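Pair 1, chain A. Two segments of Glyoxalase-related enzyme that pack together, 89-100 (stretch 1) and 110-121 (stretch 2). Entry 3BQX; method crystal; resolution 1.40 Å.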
# COMPACT_ATOMS: atom_id res chain seq x y z
N ARG A 89 -21.34 0.90 3.91
CA ARG A 89 -21.00 2.31 4.02
C ARG A 89 -20.05 2.73 2.90
O ARG A 89 -20.16 3.82 2.35
CB ARG A 89 -20.37 2.61 5.39
CG ARG A 89 -21.32 2.42 6.57
CD ARG A 89 -20.85 3.16 7.81
NE ARG A 89 -19.70 2.53 8.46
CZ ARG A 89 -19.76 1.42 9.19
NH1 ARG A 89 -20.93 0.81 9.38
NH2 ARG A 89 -18.66 0.93 9.75
N LEU A 90 -19.11 1.85 2.55
CA LEU A 90 -18.17 2.16 1.48
C LEU A 90 -18.90 2.25 0.15
O LEU A 90 -18.63 3.13 -0.66
CB LEU A 90 -17.07 1.09 1.40
CG LEU A 90 -16.12 0.98 2.59
CD1 LEU A 90 -15.12 -0.14 2.33
CD2 LEU A 90 -15.39 2.30 2.81
N VAL A 91 -19.83 1.32 -0.08
CA VAL A 91 -20.60 1.31 -1.32
C VAL A 91 -21.45 2.57 -1.42
O VAL A 91 -21.55 3.19 -2.47
CB VAL A 91 -21.51 0.08 -1.41
CG1 VAL A 91 -22.42 0.19 -2.63
CG2 VAL A 91 -20.67 -1.18 -1.49
N ALA A 92 -22.06 2.95 -0.30
CA ALA A 92 -22.91 4.14 -0.25
C ALA A 92 -22.10 5.41 -0.48
O ALA A 92 -22.65 6.44 -0.86
CB ALA A 92 -23.62 4.21 1.09
N ALA A 93 -20.79 5.33 -0.26
CA ALA A 93 -19.91 6.49 -0.43
C ALA A 93 -19.22 6.52 -1.80
O ALA A 93 -18.27 7.28 -2.00
CB ALA A 93 -18.87 6.51 0.68
N GLY A 94 -19.70 5.70 -2.73
CA GLY A 94 -19.12 5.69 -4.06
C GLY A 94 -18.30 4.46 -4.39
O GLY A 94 -17.74 4.36 -5.48
N GLY A 95 -18.23 3.52 -3.46
CA GLY A 95 -17.46 2.31 -3.70
C GLY A 95 -18.16 1.33 -4.62
O GLY A 95 -19.39 1.34 -4.74
N GLN A 96 -17.38 0.48 -5.29
CA GLN A 96 -17.92 -0.53 -6.19
C GLN A 96 -17.75 -1.90 -5.54
O GLN A 96 -16.63 -2.35 -5.28
CB GLN A 96 -17.20 -0.50 -7.54
CG GLN A 96 -17.57 -1.65 -8.50
CD GLN A 96 -19.06 -1.77 -8.77
OE1 GLN A 96 -19.73 -0.78 -9.07
NE2 GLN A 96 -19.59 -2.99 -8.68
N LEU A 97 -18.88 -2.55 -5.26
CA LEU A 97 -18.87 -3.87 -4.64
C LEU A 97 -18.29 -4.88 -5.62
O LEU A 97 -18.79 -5.05 -6.73
CB LEU A 97 -20.29 -4.27 -4.25
CG LEU A 97 -20.50 -5.63 -3.59
CD1 LEU A 97 -19.66 -5.76 -2.33
CD2 LEU A 97 -21.98 -5.80 -3.26
N LEU A 98 -17.22 -5.56 -5.20
CA LEU A 98 -16.57 -6.56 -6.05
C LEU A 98 -16.87 -7.97 -5.56
O LEU A 98 -17.03 -8.89 -6.37
CB LEU A 98 -15.05 -6.34 -6.08
CG LEU A 98 -14.55 -5.05 -6.73
CD1 LEU A 98 -13.04 -4.96 -6.60
CD2 LEU A 98 -14.97 -5.01 -8.20
N ARG A 99 -16.94 -8.15 -4.25
CA ARG A 99 -17.23 -9.46 -3.69
C ARG A 99 -17.92 -9.35 -2.33
O ARG A 99 -17.35 -8.84 -1.38
CB ARG A 99 -15.95 -10.28 -3.54
CG ARG A 99 -16.18 -11.64 -2.90
CD ARG A 99 -14.97 -12.55 -3.03
NE ARG A 99 -15.32 -13.91 -2.63
CZ ARG A 99 -14.81 -15.01 -3.18
NH1 ARG A 99 -13.92 -14.92 -4.16
NH2 ARG A 99 -15.22 -16.20 -2.77
N PRO A 100 -19.18 -9.81 -2.24
CA PRO A 100 -19.90 -9.75 -0.97
C PRO A 100 -19.14 -10.60 0.05
O PRO A 100 -18.52 -11.60 -0.30
CB PRO A 100 -21.26 -10.35 -1.32
CG PRO A 100 -21.44 -9.94 -2.74
CD PRO A 100 -20.08 -10.21 -3.34
N ARG A 110 -14.49 -12.08 4.81
CA ARG A 110 -13.95 -10.95 4.06
C ARG A 110 -14.65 -10.71 2.74
O ARG A 110 -15.15 -11.64 2.09
CB ARG A 110 -12.44 -11.14 3.82
CG ARG A 110 -12.06 -12.30 2.90
CD ARG A 110 -12.08 -11.91 1.43
NE ARG A 110 -11.83 -13.06 0.57
CZ ARG A 110 -12.72 -14.03 0.35
NH1 ARG A 110 -13.92 -13.98 0.91
NH2 ARG A 110 -12.40 -15.06 -0.43
N GLY A 111 -14.70 -9.44 2.36
CA GLY A 111 -15.31 -9.03 1.11
C GLY A 111 -14.42 -8.00 0.44
O GLY A 111 -13.41 -7.59 1.02
N TYR A 112 -14.77 -7.57 -0.77
CA TYR A 112 -13.97 -6.58 -1.49
C TYR A 112 -14.82 -5.44 -2.05
O TYR A 112 -15.92 -5.66 -2.56
CB TYR A 112 -13.22 -7.25 -2.65
CG TYR A 112 -12.05 -8.12 -2.25
CD1 TYR A 112 -10.79 -7.56 -2.02
CD2 TYR A 112 -12.18 -9.51 -2.15
CE1 TYR A 112 -9.69 -8.36 -1.71
CE2 TYR A 112 -11.09 -10.31 -1.84
CZ TYR A 112 -9.84 -9.73 -1.63
OH TYR A 112 -8.75 -10.52 -1.37
N VAL A 113 -14.28 -4.23 -1.95
CA VAL A 113 -14.94 -3.03 -2.46
C VAL A 113 -13.85 -2.14 -3.01
O VAL A 113 -12.84 -1.91 -2.34
CB VAL A 113 -15.70 -2.27 -1.35
CG1 VAL A 113 -16.29 -0.98 -1.92
CG2 VAL A 113 -16.80 -3.14 -0.76
N ALA A 114 -14.02 -1.64 -4.23
CA ALA A 114 -13.01 -0.77 -4.81
C ALA A 114 -13.39 0.69 -4.62
O ALA A 114 -14.57 1.04 -4.58
CB ALA A 114 -12.85 -1.07 -6.28
N ASP A 115 -12.38 1.55 -4.47
CA ASP A 115 -12.67 2.97 -4.31
C ASP A 115 -13.07 3.54 -5.68
O ASP A 115 -13.06 2.82 -6.68
CB ASP A 115 -11.47 3.70 -3.64
CG ASP A 115 -10.31 4.01 -4.58
OD1 ASP A 115 -10.35 3.72 -5.79
OD2 ASP A 115 -9.33 4.59 -4.06
N PRO A 116 -13.47 4.82 -5.74
CA PRO A 116 -13.89 5.43 -7.00
C PRO A 116 -12.94 5.30 -8.18
O PRO A 116 -13.36 5.36 -9.34
CB PRO A 116 -14.12 6.89 -6.63
CG PRO A 116 -14.55 6.81 -5.22
CD PRO A 116 -13.60 5.78 -4.63
N ASP A 117 -11.65 5.14 -7.89
CA ASP A 117 -10.64 5.04 -8.93
C ASP A 117 -10.26 3.61 -9.25
O ASP A 117 -9.35 3.37 -10.05
CB ASP A 117 -9.42 5.85 -8.52
CG ASP A 117 -9.72 7.34 -8.41
OD1 ASP A 117 -9.71 8.02 -9.46
OD2 ASP A 117 -10.00 7.82 -7.29
N GLY A 118 -10.95 2.65 -8.63
CA GLY A 118 -10.68 1.25 -8.89
C GLY A 118 -9.72 0.56 -7.94
O GLY A 118 -9.51 -0.65 -8.07
N HIS A 119 -9.14 1.29 -6.99
CA HIS A 119 -8.22 0.65 -6.05
C HIS A 119 -9.00 -0.29 -5.15
O HIS A 119 -9.94 0.12 -4.47
CB HIS A 119 -7.48 1.71 -5.24
CG HIS A 119 -6.68 2.64 -6.08
ND1 HIS A 119 -5.62 2.22 -6.86
CD2 HIS A 119 -6.79 3.97 -6.29
CE1 HIS A 119 -5.12 3.25 -7.52
NE2 HIS A 119 -5.81 4.33 -7.19
N ILE A 120 -8.58 -1.55 -5.14
CA ILE A 120 -9.25 -2.58 -4.37
C ILE A 120 -8.99 -2.62 -2.87
O ILE A 120 -7.84 -2.61 -2.41
CB ILE A 120 -8.89 -3.98 -4.94
CG1 ILE A 120 -9.29 -4.05 -6.42
CG2 ILE A 120 -9.57 -5.06 -4.13
CD1 ILE A 120 -8.82 -5.31 -7.12
N TRP A 121 -10.08 -2.66 -2.11
CA TRP A 121 -9.99 -2.74 -0.66
C TRP A 121 -10.63 -4.03 -0.18
O TRP A 121 -11.73 -4.40 -0.63
CB TRP A 121 -10.73 -1.58 0.02
CG TRP A 121 -9.95 -0.32 0.06
CD1 TRP A 121 -9.94 0.66 -0.88
CD2 TRP A 121 -9.04 0.08 1.08
NE1 TRP A 121 -9.06 1.66 -0.51
CE2 TRP A 121 -8.50 1.32 0.69
CE3 TRP A 121 -8.62 -0.49 2.29
CZ2 TRP A 121 -7.56 2.01 1.46
CZ3 TRP A 121 -7.67 0.20 3.06
CH2 TRP A 121 -7.16 1.43 2.64

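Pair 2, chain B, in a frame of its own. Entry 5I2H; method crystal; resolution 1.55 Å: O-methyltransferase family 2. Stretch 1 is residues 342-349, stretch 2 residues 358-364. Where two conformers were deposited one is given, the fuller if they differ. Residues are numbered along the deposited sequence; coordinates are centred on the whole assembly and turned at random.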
# COMPACT_ATOMS: atom_id res chain seq x y z
N ALA B 342 -17.60 32.44 4.86
CA ALA B 342 -16.85 33.67 4.69
C ALA B 342 -17.55 34.62 3.71
O ALA B 342 -17.01 35.67 3.37
CB ALA B 342 -15.42 33.35 4.23
N ASP B 343 -18.72 34.23 3.24
CA ASP B 343 -19.56 35.04 2.37
C ASP B 343 -18.96 35.22 0.98
O ASP B 343 -19.38 36.10 0.23
CB ASP B 343 -19.86 36.40 3.03
CG ASP B 343 -20.76 36.25 4.25
OD1 ASP B 343 -21.67 35.38 4.20
OD2 ASP B 343 -20.56 36.95 5.27
N LEU B 344 -17.98 34.38 0.62
CA LEU B 344 -17.50 34.24 -0.74
C LEU B 344 -18.55 33.55 -1.61
O LEU B 344 -19.39 32.80 -1.13
CB LEU B 344 -16.25 33.37 -0.75
CG LEU B 344 -14.98 33.92 -0.15
CD1 LEU B 344 -14.05 32.75 0.14
CD2 LEU B 344 -14.36 34.78 -1.20
N LYS B 345 -18.43 33.73 -2.92
CA LYS B 345 -19.29 33.02 -3.87
C LYS B 345 -18.49 31.90 -4.53
O LYS B 345 -17.47 32.16 -5.17
CB LYS B 345 -19.80 33.99 -4.92
CG LYS B 345 -20.68 33.40 -6.00
CD LYS B 345 -20.97 34.51 -7.02
CE LYS B 345 -22.47 34.79 -7.18
NZ LYS B 345 -23.21 33.59 -7.62
N TYR B 346 -18.94 30.66 -4.36
CA TYR B 346 -18.29 29.53 -5.01
C TYR B 346 -18.47 29.64 -6.52
O TYR B 346 -19.56 29.97 -7.01
CB TYR B 346 -18.88 28.22 -4.50
CG TYR B 346 -18.43 27.01 -5.26
CD1 TYR B 346 -17.17 26.46 -5.07
CD2 TYR B 346 -19.28 26.38 -6.18
CE1 TYR B 346 -16.75 25.35 -5.78
CE2 TYR B 346 -18.88 25.25 -6.87
CZ TYR B 346 -17.61 24.74 -6.67
OH TYR B 346 -17.20 23.62 -7.36
N VAL B 347 -17.40 29.38 -7.27
CA VAL B 347 -17.40 29.52 -8.72
C VAL B 347 -17.24 28.17 -9.41
O VAL B 347 -18.05 27.80 -10.27
CB VAL B 347 -16.31 30.52 -9.19
CG1 VAL B 347 -16.27 30.60 -10.72
CG2 VAL B 347 -16.56 31.88 -8.58
N ASP B 348 -16.18 27.42 -9.09
CA ASP B 348 -15.91 26.24 -9.89
C ASP B 348 -14.89 25.37 -9.16
O ASP B 348 -14.23 25.81 -8.22
CB ASP B 348 -15.38 26.65 -11.27
CG ASP B 348 -15.65 25.61 -12.34
OD1 ASP B 348 -16.09 24.50 -12.00
OD2 ASP B 348 -15.41 25.93 -13.54
N CYS B 349 -14.77 24.12 -9.63
CA CYS B 349 -13.75 23.17 -9.17
C CYS B 349 -13.11 22.57 -10.41
O CYS B 349 -13.82 22.05 -11.27
CB CYS B 349 -14.39 22.09 -8.27
SG CYS B 349 -13.29 20.85 -7.67
N LEU B 358 -8.43 22.64 -8.10
CA LEU B 358 -8.46 24.08 -7.87
C LEU B 358 -9.91 24.46 -7.61
O LEU B 358 -10.76 24.34 -8.50
CB LEU B 358 -7.88 24.84 -9.06
CG LEU B 358 -8.12 26.35 -9.06
CD1 LEU B 358 -7.57 27.06 -7.79
CD2 LEU B 358 -7.55 26.97 -10.35
N ILE B 359 -10.20 24.87 -6.38
CA ILE B 359 -11.52 25.35 -6.00
C ILE B 359 -11.48 26.87 -6.06
O ILE B 359 -10.75 27.51 -5.30
CB ILE B 359 -11.89 24.87 -4.59
CG1 ILE B 359 -11.79 23.35 -4.49
CG2 ILE B 359 -13.29 25.39 -4.15
CD1 ILE B 359 -11.87 22.92 -3.02
N LEU B 360 -12.28 27.45 -6.95
CA LEU B 360 -12.30 28.89 -7.19
C LEU B 360 -13.52 29.51 -6.55
O LEU B 360 -14.63 29.01 -6.72
CB LEU B 360 -12.31 29.17 -8.70
CG LEU B 360 -11.04 28.93 -9.46
CD1 LEU B 360 -11.29 27.82 -10.42
CD2 LEU B 360 -10.69 30.21 -10.20
N SER B 361 -13.30 30.60 -5.79
CA SER B 361 -14.37 31.38 -5.19
C SER B 361 -14.06 32.86 -5.34
O SER B 361 -12.90 33.25 -5.51
CB SER B 361 -14.56 31.03 -3.71
OG SER B 361 -14.73 29.63 -3.54
N GLU B 362 -15.11 33.68 -5.28
CA GLU B 362 -15.00 35.09 -5.62
C GLU B 362 -15.54 35.97 -4.50
O GLU B 362 -16.59 35.67 -3.92
CB GLU B 362 -15.74 35.39 -6.94
CG GLU B 362 -15.48 36.78 -7.48
CD GLU B 362 -16.14 37.04 -8.83
OE1 GLU B 362 -16.05 36.18 -9.73
OE2 GLU B 362 -16.76 38.11 -8.99
N LYS B 363 -14.82 37.04 -4.19
CA LYS B 363 -15.25 37.97 -3.16
C LYS B 363 -16.43 38.76 -3.68
O LYS B 363 -16.35 39.34 -4.78
CB LYS B 363 -14.11 38.93 -2.78
CG LYS B 363 -14.51 39.99 -1.74
CD LYS B 363 -14.40 39.39 -0.33
CE LYS B 363 -14.66 40.40 0.74
NZ LYS B 363 -13.43 41.06 1.24
N VAL B 364 -17.50 38.83 -2.90
CA VAL B 364 -18.66 39.58 -3.33
C VAL B 364 -18.91 40.71 -2.35
O VAL B 364 -19.77 41.55 -2.63
CB VAL B 364 -19.90 38.69 -3.46
CG1 VAL B 364 -19.74 37.74 -4.64
CG2 VAL B 364 -20.13 37.94 -2.18
OXT VAL B 364 -18.25 40.79 -1.31

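A backbone arrangement can recur with great fidelity while the side chains that fill it change, and the two pairs here illustrate the principle. In each, an antiparallel pair of strands (144° between strand directions in pair 1, 146° in pair 2) is interrupted by a beta bulge, and the N, CA and C atoms of 14 central residues superpose with an RMSD of 0.6 Å.

The hydrogen bonds follow one pattern. In pair 1, Gln96(A) N donates to Ala114(A) O at 3.0 Å and Ala114(A) N returns a bond to Gln96(A) O at 2.9 Å; the matched residues of pair 2 do the same, Lys345(B) N to Glu362(B) O at 2.9 Å and Glu362(B) N to Lys345(B) O at 2.8 Å. At the bulge one carbonyl serves two successive amides. Tyr112(A) O accepts from Leu98(A) N at 2.9 Å and from Arg99(A) N at 3.2 Å, just as Leu360(B) O accepts from Val347(B) N at 2.8 Å and from Asp348(B) N at 3.2 Å. The extra residue shifts the register by one, after which regular pairing resumes with Tyr112(A) N to Arg99(A) O at 2.9 Å and Leu360(B) N to Asp348(B) O at 2.8 Å.

The bulge also turns a side chain toward the partner strand. Leu98(A) matches Val347(B), and both point that way. The longer leucine reaches Ala114(A), CD1 to CB at 3.9 Å, and also Ile120(A), CD1 to CG1 at 3.9 Å. The shorter valine stays close to the strand, with Val347(B) CG2 4.0 Å from Glu362(B) CB. Across from it, Tyr112(A) and Leu360(B) occupy equivalent places: Leu98(A) CB lies 4.0 Å from Tyr112(A) CB, and Val347(B) CB 4.3 Å from Leu360(B) CB. An aromatic ring and a branched aliphatic chain thus start from the same spot.

Val113(A) and Ser361(B) coincide almost exactly, but the residues beside them differ in size. In pair 1, Val113(A) CG1 lies 4.0 Å from Leu90(A) CB in the helix before the strand, and Val113(A) CG2 is 4.2 Å from Leu97(A) CD1. The glycine at Gly95(A) makes room here: an ideal CB would fall 2.8 Å from Val113(A) CG1, a clash. In pair 2 the matched position carries Leu344(B), whose CB sits 4.1 Å from Ser361(B) CB; the smaller serine goes with the larger neighbour. Leu97(A) is matched by Tyr346(B), whose CE1 approaches Ile359(B) CG2 at 3.8 Å, near the plane of the ring. Gly111(A), the match of that isoleucine, offers no side chain.

Beyond the bulge the chemistry diverges further. The guanidinium groups of Arg99(A) and Arg110(A) lie face over face, Arg99(A) CZ to Arg110(A) NH2 at 3.7 Å, although they carry like charge; both are hydrogen-bonded elsewhere in the structure. The matched Asp348(B) and Leu358(B) make no comparable side-chain contact. The backbone bonds are shared; the packing is negotiated locally.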